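Local structure of CT263 (Chlamydia trachomatis, 4QAS) at residues L11-P16 and A20-L25; E33-Y38 and L44-V49; P64-S67 and L71-N74. The protein probably hydrolyses the N-glycosidic bond of futalosine-type nucleosides as an MTAN-like nucleosidase, in support of menaquinone synthesis by the futalosine pathway. The protein carries 1 engineered substitution. All coordinates share one frame; numbering follows the deposited sequence.

Contact 1: residues L11-P16 and A20-L25; sequences LIFADP and ARTLSL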
ATOM      1  N   LEU A  11       2.539  -7.302 -12.687  1.00 14.10           N
ATOM      2  CA  LEU A  11       1.950  -5.980 -12.842  1.00 13.42           C
ATOM      3  C   LEU A  11       2.599  -5.280 -14.020  1.00 14.84           C
ATOM      4  O   LEU A  11       3.835  -5.253 -14.135  1.00 16.31           O
ATOM      5  CB  LEU A  11       2.212  -5.136 -11.604  1.00 14.63           C
ATOM      6  CG  LEU A  11       1.775  -5.755 -10.285  1.00 16.66           C
ATOM      7  CD1 LEU A  11       2.045  -4.785  -9.120  1.00 17.91           C
ATOM      8  CD2 LEU A  11       0.331  -6.187 -10.234  1.00 17.12           C
ATOM      9  N   ILE A  12       1.770  -4.724 -14.902  1.00 13.66           N
ATOM     10  CA  ILE A  12       2.226  -4.063 -16.116  1.00 14.35           C
ATOM     11  C   ILE A  12       1.730  -2.634 -16.070  1.00 14.06           C
ATOM     12  O   ILE A  12       0.516  -2.382 -15.990  1.00 14.55           O
ATOM     13  CB  ILE A  12       1.736  -4.766 -17.386  1.00 16.11           C
ATOM     14  CG1 ILE A  12       2.178  -6.226 -17.391  1.00 18.43           C
ATOM     15  CG2 ILE A  12       2.285  -4.063 -18.600  1.00 17.49           C
ATOM     16  CD1 ILE A  12       1.493  -7.055 -18.420  1.00 21.90           C
ATOM     17  N   PHE A  13       2.663  -1.700 -16.144  1.00 14.07           N
ATOM     18  CA  PHE A  13       2.381  -0.278 -16.239  1.00 13.56           C
ATOM     19  C   PHE A  13       2.898   0.236 -17.572  1.00 15.39           C
ATOM     20  O   PHE A  13       3.872  -0.267 -18.115  1.00 16.50           O
ATOM     21  CB  PHE A  13       3.098   0.480 -15.127  1.00 13.72           C
ATOM     22  CG  PHE A  13       2.628   0.126 -13.749  1.00 13.16           C
ATOM     23  CD1 PHE A  13       1.548   0.786 -13.182  1.00 13.76           C
ATOM     24  CD2 PHE A  13       3.271  -0.862 -13.005  1.00 13.75           C
ATOM     25  CE1 PHE A  13       1.121   0.473 -11.911  1.00 14.03           C
ATOM     26  CE2 PHE A  13       2.831  -1.180 -11.742  1.00 15.05           C
ATOM     27  CZ  PHE A  13       1.771  -0.519 -11.206  1.00 14.42           C
ATOM     28  N   ALA A  14       2.226   1.250 -18.109  1.00 14.63           N
ATOM     29  CA  ALA A  14       2.630   1.811 -19.387  1.00 15.88           C
ATOM     30  C   ALA A  14       3.880   2.661 -19.273  1.00 17.62           C
ATOM     31  O   ALA A  14       4.679   2.697 -20.205  1.00 18.92           O
ATOM     32  CB  ALA A  14       1.495   2.650 -20.004  1.00 17.56           C
ATOM     33  N   ASP A  15       4.062   3.355 -18.153  1.00 16.37           N
ATOM     34  CA  ASP A  15       5.181   4.274 -18.038  1.00 16.68           C
ATOM     35  C   ASP A  15       5.588   4.403 -16.577  1.00 15.59           C
ATOM     36  O   ASP A  15       4.900   3.911 -15.675  1.00 16.24           O
ATOM     37  CB  ASP A  15       4.875   5.638 -18.681  1.00 19.60           C
ATOM     38  CG  ASP A  15       3.671   6.324 -18.071  1.00 19.98           C
ATOM     39  OD1 ASP A  15       3.544   6.347 -16.829  1.00 19.17           O
ATOM     40  OD2 ASP A  15       2.822   6.851 -18.838  1.00 24.87           O
ATOM     41  N   PRO A  16       6.737   5.028 -16.314  1.00 17.46           N
ATOM     42  CA  PRO A  16       7.214   5.094 -14.922  1.00 17.92           C
ATOM     43  C   PRO A  16       6.316   5.872 -13.984  1.00 17.40           C
ATOM     44  O   PRO A  16       6.234   5.522 -12.797  1.00 17.52           O
ATOM     45  CB  PRO A  16       8.561   5.803 -15.058  1.00 19.59           C
ATOM     46  CG  PRO A  16       9.039   5.440 -16.416  1.00 18.51           C
ATOM     47  CD  PRO A  16       7.791   5.443 -17.258  1.00 18.65           C
ATOM     48  N   ALA A  20       5.055   4.411 -10.274  1.00 13.05           N
ATOM     49  CA  ALA A  20       5.931   4.891  -9.202  1.00 15.91           C
ATOM     50  C   ALA A  20       5.429   4.507  -7.809  1.00 14.93           C
ATOM     51  O   ALA A  20       6.201   4.008  -6.978  1.00 15.66           O
ATOM     52  CB  ALA A  20       6.100   6.401  -9.329  1.00 18.00           C
ATOM     53  N   ARG A  21       4.158   4.771  -7.505  1.00 13.97           N
ATOM     54  CA  ARG A  21       3.720   4.554  -6.124  1.00 14.83           C
ATOM     55  C   ARG A  21       3.571   3.073  -5.806  1.00 14.92           C
ATOM     56  O   ARG A  21       3.831   2.662  -4.675  1.00 15.03           O
ATOM     57  CB  ARG A  21       2.453   5.347  -5.809  1.00 14.50           C
ATOM     58  CG  ARG A  21       2.616   6.870  -5.941  1.00 15.90           C
ATOM     59  CD  ARG A  21       3.715   7.468  -5.071  1.00 16.56           C
ATOM     60  NE  ARG A  21       3.674   6.963  -3.722  1.00 16.20           N
ATOM     61  CZ  ARG A  21       4.682   7.008  -2.877  1.00 17.99           C
ATOM     62  NH1 ARG A  21       5.750   7.722  -3.174  1.00 22.58           N
ATOM     63  NH2 ARG A  21       4.599   6.442  -1.683  1.00 22.94           N
ATOM     64  N   THR A  22       3.238   2.242  -6.788  1.00 14.09           N
ATOM     65  CA  THR A  22       3.236   0.805  -6.543  1.00 13.99           C
ATOM     66  C   THR A  22       4.640   0.286  -6.268  1.00 13.44           C
ATOM     67  O   THR A  22       4.832  -0.567  -5.393  1.00 14.42           O
ATOM     68  CB  THR A  22       2.609   0.073  -7.725  1.00 14.50           C
ATOM     69  OG1 THR A  22       1.222   0.443  -7.816  1.00 13.28           O
ATOM     70  CG2 THR A  22       2.698  -1.431  -7.543  1.00 15.93           C
ATOM     71  N   LEU A  23       5.642   0.811  -6.967  1.00 13.52           N
ATOM     72  CA  LEU A  23       7.009   0.397  -6.727  1.00 15.48           C
ATOM     73  C   LEU A  23       7.489   0.822  -5.349  1.00 15.49           C
ATOM     74  O   LEU A  23       8.398   0.182  -4.815  1.00 18.27           O
ATOM     75  CB  LEU A  23       7.922   0.942  -7.815  1.00 16.66           C
ATOM     76  CG  LEU A  23       7.768   0.306  -9.213  1.00 17.76           C
ATOM     77  CD1 LEU A  23       8.527   1.115 -10.243  1.00 19.65           C
ATOM     78  CD2 LEU A  23       8.250  -1.122  -9.186  1.00 18.07           C
ATOM     79  N   SER A  24       6.875   1.845  -4.740  1.00 14.61           N
ATOM     80  CA  SER A  24       7.213   2.224  -3.374  1.00 15.61           C
ATOM     81  C   SER A  24       6.557   1.317  -2.330  1.00 14.54           C
ATOM     82  O   SER A  24       7.017   1.274  -1.200  1.00 15.89           O
ATOM     83  CB  SER A  24       6.810   3.684  -3.154  1.00 16.85           C
ATOM     84  OG  SER A  24       7.340   4.153  -1.958  1.00 19.93           O
ATOM     85  N   LEU A  25       5.484   0.620  -2.677  1.00 14.66           N
ATOM     86  CA  LEU A  25       4.724  -0.153  -1.687  1.00 14.93           C
ATOM     87  C   LEU A  25       5.473  -1.351  -1.154  1.00 14.89           C
ATOM     88  O   LEU A  25       5.200  -1.787  -0.039  1.00 16.80           O
ATOM     89  CB  LEU A  25       3.483  -0.736  -2.323  1.00 20.56           C
ATOM     90  CG  LEU A  25       2.346   0.144  -2.694  1.00 21.32           C
ATOM     91  CD1 LEU A  25       1.217  -0.812  -3.186  1.00 23.53           C
ATOM     92  CD2 LEU A  25       1.901   0.965  -1.518  1.00 25.83           C
TER
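Phe13 reaches from the end of strand 7-13 to helix 16-25 and overlaps Thr22 with the far corner of its ring. CZ does most of the touching, lying 3.6 Å from Thr22 CB and equally near OG1. The hydroxyl oxygen stands oblique to the ring. Thr22 presents its two branches differently: across this contact OG1 meets only the ring, nearest at CZ, whereas the methyl CG2 is shared, 3.8 Å from Leu11 CD1 and 3.9 Å from Phe13 CZ. The first torsion of the threonine (chi1 -65°) divides the branches in this way, since CG2 is then opposite the backbone N and OG1 beside it. Leu11 and Phe13, two residues apart on the strand, both point toward the helix, and Thr22 sits against their ends. Ile191 of helix 180-197 touches both Phe13 and Thr22, and Ala188 adds a further contact to Thr22, so a second helix closes this cluster.

At the other end of the contact the chain turns from strand into helix. Asp15 is the N-cap, its OD1 accepting a hydrogen bond from the backbone N of Glu18. In the first turn Pro16 O lies 3.0 Å from Ala20 N, and the same carbonyl oxygen is 3.6 Å from Ala20 CB. This strand-turn-helix unit opens the alpha/beta fold, the helix packing back on the strand that precedes it. Farther along the helix, Ser24 OG bonds to Ser24 O of the second subunit, which places the helix at the dimer interface.

Between strand and helix, methyl groups, a ring corner and a threonine hydroxyl meet in a buried layer, where cohesion comes mainly from close packing; the N-cap bond of Asp15 lies apart, at the helix start.

Contact 2: residues E33-Y38 and L44-V49; sequences ENFYTY and LLDVMV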
ATOM      1  N   GLU A  33      17.625  -9.415 -15.277  1.00 30.89           N
ATOM      2  CA  GLU A  33      16.861  -9.221 -16.508  1.00 33.31           C
ATOM      3  C   GLU A  33      16.326  -7.804 -16.661  1.00 31.38           C
ATOM      4  O   GLU A  33      15.584  -7.530 -17.611  1.00 32.06           O
ATOM      5  CB  GLU A  33      15.698 -10.220 -16.579  1.00 42.04           C
ATOM      6  CG  GLU A  33      16.128 -11.677 -16.706  1.00 60.70           C
ATOM      7  CD  GLU A  33      16.552 -12.301 -15.387  1.00 72.01           C
ATOM      8  OE1 GLU A  33      16.014 -11.910 -14.328  1.00 64.01           O
ATOM      9  OE2 GLU A  33      17.426 -13.194 -15.414  1.00 80.13           O
ATOM     10  N   ASN A  34      16.628  -6.911 -15.721  1.00 28.80           N
ATOM     11  CA  ASN A  34      16.341  -5.492 -15.869  1.00 27.34           C
ATOM     12  C   ASN A  34      14.876  -5.165 -15.608  1.00 31.65           C
ATOM     13  O   ASN A  34      14.340  -4.206 -16.183  1.00 31.40           O
ATOM     14  CB  ASN A  34      16.766  -4.999 -17.257  1.00 43.11           C
ATOM     15  CG  ASN A  34      17.091  -3.526 -17.281  1.00 45.85           C
ATOM     16  OD1 ASN A  34      17.052  -2.858 -16.254  1.00 34.68           O
ATOM     17  ND2 ASN A  34      17.439  -3.015 -18.460  1.00 55.39           N
ATOM     18  N   PHE A  35      14.201  -5.930 -14.744  1.00 25.69           N
ATOM     19  CA  PHE A  35      12.866  -5.548 -14.293  1.00 25.46           C
ATOM     20  C   PHE A  35      12.737  -5.796 -12.794  1.00 20.05           C
ATOM     21  O   PHE A  35      13.613  -6.388 -12.173  1.00 22.86           O
ATOM     22  CB  PHE A  35      11.731  -6.175 -15.131  1.00 22.63           C
ATOM     23  CG  PHE A  35      11.601  -7.665 -14.999  1.00 23.79           C
ATOM     24  CD1 PHE A  35      12.321  -8.517 -15.825  1.00 30.21           C
ATOM     25  CD2 PHE A  35      10.735  -8.217 -14.068  1.00 28.14           C
ATOM     26  CE1 PHE A  35      12.188  -9.893 -15.709  1.00 45.59           C
ATOM     27  CE2 PHE A  35      10.589  -9.579 -13.949  1.00 31.92           C
ATOM     28  CZ  PHE A  35      11.320 -10.426 -14.769  1.00 49.12           C
ATOM     29  N   TYR A  36      11.630  -5.327 -12.213  1.00 20.97           N
ATOM     30  CA  TYR A  36      11.491  -5.320 -10.759  1.00 18.87           C
ATOM     31  C   TYR A  36      10.808  -6.571 -10.243  1.00 17.90           C
ATOM     32  O   TYR A  36       9.850  -7.064 -10.835  1.00 19.26           O
ATOM     33  CB  TYR A  36      10.645  -4.154 -10.284  1.00 20.11           C
ATOM     34  CG  TYR A  36      11.059  -2.828 -10.795  1.00 25.14           C
ATOM     35  CD1 TYR A  36      12.011  -2.096 -10.137  1.00 31.64           C
ATOM     36  CD2 TYR A  36      10.455  -2.274 -11.918  1.00 24.14           C
ATOM     37  CE1 TYR A  36      12.387  -0.848 -10.589  1.00 38.31           C
ATOM     38  CE2 TYR A  36      10.820  -1.031 -12.378  1.00 29.36           C
ATOM     39  CZ  TYR A  36      11.788  -0.325 -11.707  1.00 30.42           C
ATOM     40  OH  TYR A  36      12.147   0.919 -12.172  1.00 38.00           O
ATOM     41  N   THR A  37      11.288  -7.059  -9.100  1.00 18.98           N
ATOM     42  CA  THR A  37      10.761  -8.289  -8.530  1.00 17.38           C
ATOM     43  C   THR A  37      10.756  -8.193  -7.013  1.00 19.69           C
ATOM     44  O   THR A  37      11.624  -7.554  -6.409  1.00 19.15           O
ATOM     45  CB  THR A  37      11.610  -9.478  -8.988  1.00 22.51           C
ATOM     46  OG1 THR A  37      10.967 -10.702  -8.606  1.00 22.80           O
ATOM     47  CG2 THR A  37      13.027  -9.419  -8.396  1.00 21.07           C
ATOM     48  N   TYR A  38       9.787  -8.886  -6.416  1.00 18.87           N
ATOM     49  CA  TYR A  38       9.653  -8.979  -4.969  1.00 19.10           C
ATOM     50  C   TYR A  38       8.947 -10.289  -4.689  1.00 18.73           C
ATOM     51  O   TYR A  38       8.077 -10.694  -5.461  1.00 21.15           O
ATOM     52  CB  TYR A  38       8.783  -7.823  -4.465  1.00 18.98           C
ATOM     53  CG  TYR A  38       8.387  -7.936  -3.012  1.00 18.52           C
ATOM     54  CD1 TYR A  38       9.338  -7.822  -2.022  1.00 19.71           C
ATOM     55  CD2 TYR A  38       7.065  -8.127  -2.637  1.00 19.19           C
ATOM     56  CE1 TYR A  38       9.006  -7.914  -0.670  1.00 22.18           C
ATOM     57  CE2 TYR A  38       6.722  -8.210  -1.281  1.00 20.79           C
ATOM     58  CZ  TYR A  38       7.693  -8.105  -0.327  1.00 20.20           C
ATOM     59  OH  TYR A  38       7.338  -8.186   1.007  1.00 23.96           O
ATOM     60  N   LEU A  44       4.958 -14.261  -5.690  1.00 22.00           N
ATOM     61  CA  LEU A  44       5.951 -13.554  -6.482  1.00 23.68           C
ATOM     62  C   LEU A  44       5.239 -12.393  -7.149  1.00 20.41           C
ATOM     63  O   LEU A  44       4.207 -12.578  -7.812  1.00 22.68           O
ATOM     64  CB  LEU A  44       6.530 -14.458  -7.563  1.00 21.30           C
ATOM     65  CG  LEU A  44       7.469 -13.796  -8.587  1.00 23.37           C
ATOM     66  CD1 LEU A  44       8.791 -13.415  -7.929  1.00 24.67           C
ATOM     67  CD2 LEU A  44       7.714 -14.744  -9.742  1.00 26.50           C
ATOM     68  N   LEU A  45       5.782 -11.199  -6.977  1.00 19.03           N
ATOM     69  CA  LEU A  45       5.231  -9.987  -7.546  1.00 17.06           C
ATOM     70  C   LEU A  45       6.291  -9.352  -8.437  1.00 20.00           C
ATOM     71  O   LEU A  45       7.315  -8.874  -7.933  1.00 19.10           O
ATOM     72  CB  LEU A  45       4.826  -9.047  -6.409  1.00 19.57           C
ATOM     73  CG  LEU A  45       4.056  -7.820  -6.803  1.00 19.52           C
ATOM     74  CD1 LEU A  45       2.723  -8.197  -7.448  1.00 21.94           C
ATOM     75  CD2 LEU A  45       3.861  -6.978  -5.537  1.00 21.07           C
ATOM     76  N   ASP A  46       6.050  -9.330  -9.751  1.00 17.51           N
ATOM     77  CA  ASP A  46       6.978  -8.736 -10.699  1.00 17.26           C
ATOM     78  C   ASP A  46       6.305  -7.524 -11.316  1.00 16.30           C
ATOM     79  O   ASP A  46       5.075  -7.468 -11.430  1.00 18.00           O
ATOM     80  CB  ASP A  46       7.370  -9.735 -11.791  1.00 19.21           C
ATOM     81  CG  ASP A  46       8.281 -10.854 -11.287  1.00 20.05           C
ATOM     82  OD1 ASP A  46       8.809 -10.736 -10.155  1.00 22.68           O
ATOM     83  OD2 ASP A  46       8.441 -11.825 -12.046  1.00 21.51           O
ATOM     84  N   VAL A  47       7.120  -6.556 -11.736  1.00 17.07           N
ATOM     85  CA  VAL A  47       6.605  -5.339 -12.357  1.00 14.84           C
ATOM     86  C   VAL A  47       7.364  -5.077 -13.636  1.00 16.95           C
ATOM     87  O   VAL A  47       8.598  -5.036 -13.628  1.00 19.32           O
ATOM     88  CB  VAL A  47       6.738  -4.128 -11.417  1.00 16.27           C
ATOM     89  CG1 VAL A  47       6.218  -2.875 -12.105  1.00 17.13           C
ATOM     90  CG2 VAL A  47       5.964  -4.366 -10.166  1.00 19.35           C
ATOM     91  N   MET A  48       6.628  -4.856 -14.722  1.00 16.86           N
ATOM     92  CA  MET A  48       7.187  -4.387 -15.982  1.00 17.32           C
ATOM     93  C   MET A  48       6.593  -3.042 -16.354  1.00 15.49           C
ATOM     94  O   MET A  48       5.402  -2.806 -16.178  1.00 17.15           O
ATOM     95  CB  MET A  48       6.900  -5.390 -17.062  1.00 19.92           C
ATOM     96  CG  MET A  48       7.707  -6.629 -16.821  1.00 24.41           C
ATOM     97  SD  MET A  48       7.435  -7.929 -18.015  1.00 27.90           S
ATOM     98  CE  MET A  48       8.452  -9.237 -17.330  1.00 61.33           C
ATOM     99  N   VAL A  49       7.439  -2.173 -16.875  1.00 16.85           N
ATOM    100  CA  VAL A  49       7.056  -0.841 -17.329  1.00 17.44           C
ATOM    101  C   VAL A  49       7.331  -0.797 -18.832  1.00 17.56           C
ATOM    102  O   VAL A  49       8.476  -0.988 -19.265  1.00 20.77           O
ATOM    103  CB  VAL A  49       7.858   0.237 -16.588  1.00 18.20           C
ATOM    104  CG1 VAL A  49       7.431   1.627 -17.067  1.00 22.26           C
ATOM    105  CG2 VAL A  49       7.659   0.114 -15.091  1.00 19.03           C
TER
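Thr37 OG1 donates a short hydrogen bond of 2.7 Å to Asp46 OD1, meeting the oxygen nearly in line with its C-O bond. The two side chains lie alongside each other and point the same way from a non-hydrogen-bonded pair. With OG1 opposite the backbone N, the hydroxyl is directed at the carboxylate. The other carboxylate oxygen, OD2, bonds to Tyr69 OH, so each oxygen of this buried aspartate has a hydroxyl partner, which would limit rotation of the carboxylate.

The backbone ladder flanks this pair. Tyr38 and Leu45 exchange two bonds, of which Leu45 N to Tyr38 O is the straighter (2.8 Å, 170° at the hydrogen). At Tyr36 and Val47 the bond from Val47 N to Tyr36 O is 2.9 Å long, but the return bond is weak, stretched to 3.4 Å between Tyr36 N and Val47 O as the strands begin to part.

Beyond this point Phe35 folds its ring back over strand 43-49. Met48 CE sits over the middle of one ring face, 3.9 Å from the centroid and almost on the ring normal, a CH-pi contact within a Met-aromatic pair. The same ring turns its edge to Asp46, with CE2 3.6 Å from OD2 and the ring and carboxylate planes 73° apart. On the opposite face of the sheet, the side chains of Tyr36 and Val47 meet through their CB atoms, and the Tyr36 ring offers its edge to Val49 CG2; Leu23 of helix 16-25 touches both Tyr36 and Val47.

The axes of segments 36-38 and 44-49 run at 167° and approach to 4.7 Å. Strands 36-40 and 43-49, consecutive, antiparallel and joined by a short turn, form a beta hairpin on the flank of the central mixed sheet.

Contact 3: residues P64-S67 and L71-N74; sequences PPPS and LWIN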
ATOM      1  N   PRO A  64       8.164 -11.625 -27.190  1.00 35.09           N
ATOM      2  CA  PRO A  64       7.139 -12.595 -26.781  1.00 29.82           C
ATOM      3  C   PRO A  64       6.603 -12.270 -25.398  1.00 31.14           C
ATOM      4  O   PRO A  64       7.307 -11.654 -24.591  1.00 34.56           O
ATOM      5  CB  PRO A  64       7.895 -13.926 -26.743  1.00 35.73           C
ATOM      6  CG  PRO A  64       9.303 -13.560 -26.525  1.00 39.32           C
ATOM      7  CD  PRO A  64       9.510 -12.226 -27.194  1.00 38.16           C
ATOM      8  N   PRO A  65       5.348 -12.638 -25.135  1.00 29.49           N
ATOM      9  CA  PRO A  65       4.761 -12.310 -23.847  1.00 30.12           C
ATOM     10  C   PRO A  65       5.421 -13.105 -22.738  1.00 29.42           C
ATOM     11  O   PRO A  65       5.834 -14.261 -22.934  1.00 31.00           O
ATOM     12  CB  PRO A  65       3.284 -12.708 -24.021  1.00 32.46           C
ATOM     13  CG  PRO A  65       3.283 -13.711 -25.054  1.00 38.00           C
ATOM     14  CD  PRO A  65       4.410 -13.383 -25.988  1.00 33.93           C
ATOM     15  N   PRO A  66       5.554 -12.522 -21.550  1.00 29.97           N
ATOM     16  CA  PRO A  66       6.073 -13.269 -20.402  1.00 36.04           C
ATOM     17  C   PRO A  66       5.238 -14.510 -20.121  1.00 31.02           C
ATOM     18  O   PRO A  66       4.011 -14.451 -20.037  1.00 28.46           O
ATOM     19  CB  PRO A  66       5.964 -12.254 -19.259  1.00 35.60           C
ATOM     20  CG  PRO A  66       6.008 -10.942 -19.919  1.00 37.48           C
ATOM     21  CD  PRO A  66       5.315 -11.110 -21.219  1.00 30.31           C
ATOM     22  N   SER A  67       5.915 -15.623 -19.923  1.00 33.03           N
ATOM     23  CA  SER A  67       5.261 -16.883 -19.610  1.00 27.14           C
ATOM     24  C   SER A  67       5.328 -17.145 -18.105  1.00 30.55           C
ATOM     25  O   SER A  67       6.144 -16.568 -17.378  1.00 35.17           O
ATOM     26  CB  SER A  67       5.947 -18.023 -20.361  1.00 41.19           C
ATOM     27  OG  SER A  67       7.311 -18.086 -19.987  1.00 45.25           O
ATOM     28  N   LEU A  71      -1.549 -14.533 -13.142  1.00 18.41           N
ATOM     29  CA  LEU A  71      -2.428 -13.403 -13.387  1.00 17.07           C
ATOM     30  C   LEU A  71      -1.554 -12.254 -13.832  1.00 17.22           C
ATOM     31  O   LEU A  71      -0.454 -12.069 -13.292  1.00 17.94           O
ATOM     32  CB  LEU A  71      -3.173 -13.002 -12.106  1.00 19.27           C
ATOM     33  CG  LEU A  71      -4.111 -11.793 -12.195  1.00 17.73           C
ATOM     34  CD1 LEU A  71      -5.254 -11.993 -13.191  1.00 21.66           C
ATOM     35  CD2 LEU A  71      -4.685 -11.497 -10.821  1.00 21.85           C
ATOM     36  N   TRP A  72      -2.038 -11.499 -14.810  1.00 16.95           N
ATOM     37  CA  TRP A  72      -1.498 -10.187 -15.130  1.00 14.74           C
ATOM     38  C   TRP A  72      -2.495  -9.117 -14.688  1.00 16.40           C
ATOM     39  O   TRP A  72      -3.703  -9.269 -14.898  1.00 16.79           O
ATOM     40  CB  TRP A  72      -1.308 -10.013 -16.637  1.00 17.17           C
ATOM     41  CG  TRP A  72      -0.313 -10.872 -17.347  1.00 17.75           C
ATOM     42  CD1 TRP A  72       0.360 -11.955 -16.863  1.00 20.02           C
ATOM     43  CD2 TRP A  72       0.099 -10.717 -18.701  1.00 18.91           C
ATOM     44  NE1 TRP A  72       1.180 -12.468 -17.839  1.00 21.46           N
ATOM     45  CE2 TRP A  72       1.032 -11.725 -18.982  1.00 21.29           C
ATOM     46  CE3 TRP A  72      -0.226  -9.788 -19.699  1.00 19.83           C
ATOM     47  CZ2 TRP A  72       1.638 -11.855 -20.228  1.00 22.53           C
ATOM     48  CZ3 TRP A  72       0.371  -9.915 -20.939  1.00 20.60           C
ATOM     49  CH2 TRP A  72       1.296 -10.939 -21.196  1.00 23.01           C
ATOM     50  N   ILE A  73      -2.002  -8.015 -14.131  1.00 14.71           N
ATOM     51  CA  ILE A  73      -2.796  -6.820 -13.884  1.00 13.47           C
ATOM     52  C   ILE A  73      -2.134  -5.668 -14.609  1.00 15.20           C
ATOM     53  O   ILE A  73      -0.973  -5.327 -14.318  1.00 14.99           O
ATOM     54  CB  ILE A  73      -2.924  -6.516 -12.386  1.00 15.11           C
ATOM     55  CG1 ILE A  73      -3.603  -7.680 -11.662  1.00 18.19           C
ATOM     56  CG2 ILE A  73      -3.715  -5.224 -12.197  1.00 17.46           C
ATOM     57  CD1 ILE A  73      -3.721  -7.487 -10.168  1.00 19.99           C
ATOM     58  N   ASN A  74      -2.866  -5.063 -15.544  1.00 14.63           N
ATOM     59  CA  ASN A  74      -2.440  -3.805 -16.138  1.00 13.87           C
ATOM     60  C   ASN A  74      -3.083  -2.694 -15.341  1.00 14.27           C
ATOM     61  O   ASN A  74      -4.310  -2.585 -15.310  1.00 15.55           O
ATOM     62  CB  ASN A  74      -2.900  -3.755 -17.590  1.00 15.95           C
ATOM     63  CG  ASN A  74      -2.714  -2.409 -18.225  1.00 16.32           C
ATOM     64  OD1 ASN A  74      -3.572  -1.981 -19.025  1.00 17.48           O
ATOM     65  ND2 ASN A  74      -1.611  -1.730 -17.925  1.00 15.22           N
TER
HETATM   66  O   HOH W   1       2.390 -15.242 -18.020  1.00 20.43           O
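An indole edge against a proline-rich loop makes this contact, where the chain leading into strand 71-80 passes beside the side chain of Trp72 near that strand's beginning. Pro65 CB lies 3.9 Å from Trp72 CH2, close to the ring plane. Pro66 CD comes equally near to the neighbouring carbon CZ2, the two side chains crossing at about a right angle. The torsions of Trp72, with CG beside the backbone N (chi1 -65°), point this benzo edge at the prolines. The carbonyl oxygen of Pro66 also approaches the indole rim, 3.5 Å from Trp72 CZ2. A water joins the polar atoms of the two segments: it donates to Pro66 O (2.7 Å) and accepts from Trp72 NE1 (3.0 Å), so the buried indole has its N-H satisfied through solvent held by the loop.

Strand 71-80 lies between the parallel strands 7-13 and 158-167 in the alpha/beta sheet, and Trp72 stands on the side that helix 144-153 covers. Ile147 and Ala151 of that helix touch the Trp72 side chain, as do Leu10 and Ile12 of strand 7-13. Pro65 in turn packs on Leu153 of the same helix.

In the fold
The three contacts follow one another along the chain without overlap, and all reach the same mixed sheet. Strand 7-13, in contact 1, runs parallel between strand 43-49 of contact 2 and strand 71-80 of contact 3. The centres of contacts 1 and 2 lie about 10 Å apart, those of contacts 2 and 3 about 11 Å, and those of contacts 1 and 3 about 15 Å. Probable backbone hydrogen bonds tie Leu11 to Asp46 and Met48 on one side and Ile12 to Ile73 on the other. Met48 SD also packs on Pro66 CG, 3.8 Å away. Together they build the N-terminal part of the alpha/beta core; contacts 1 and 2 both reach the second subunit, contact 2 only through Tyr38, and contact 3 does not.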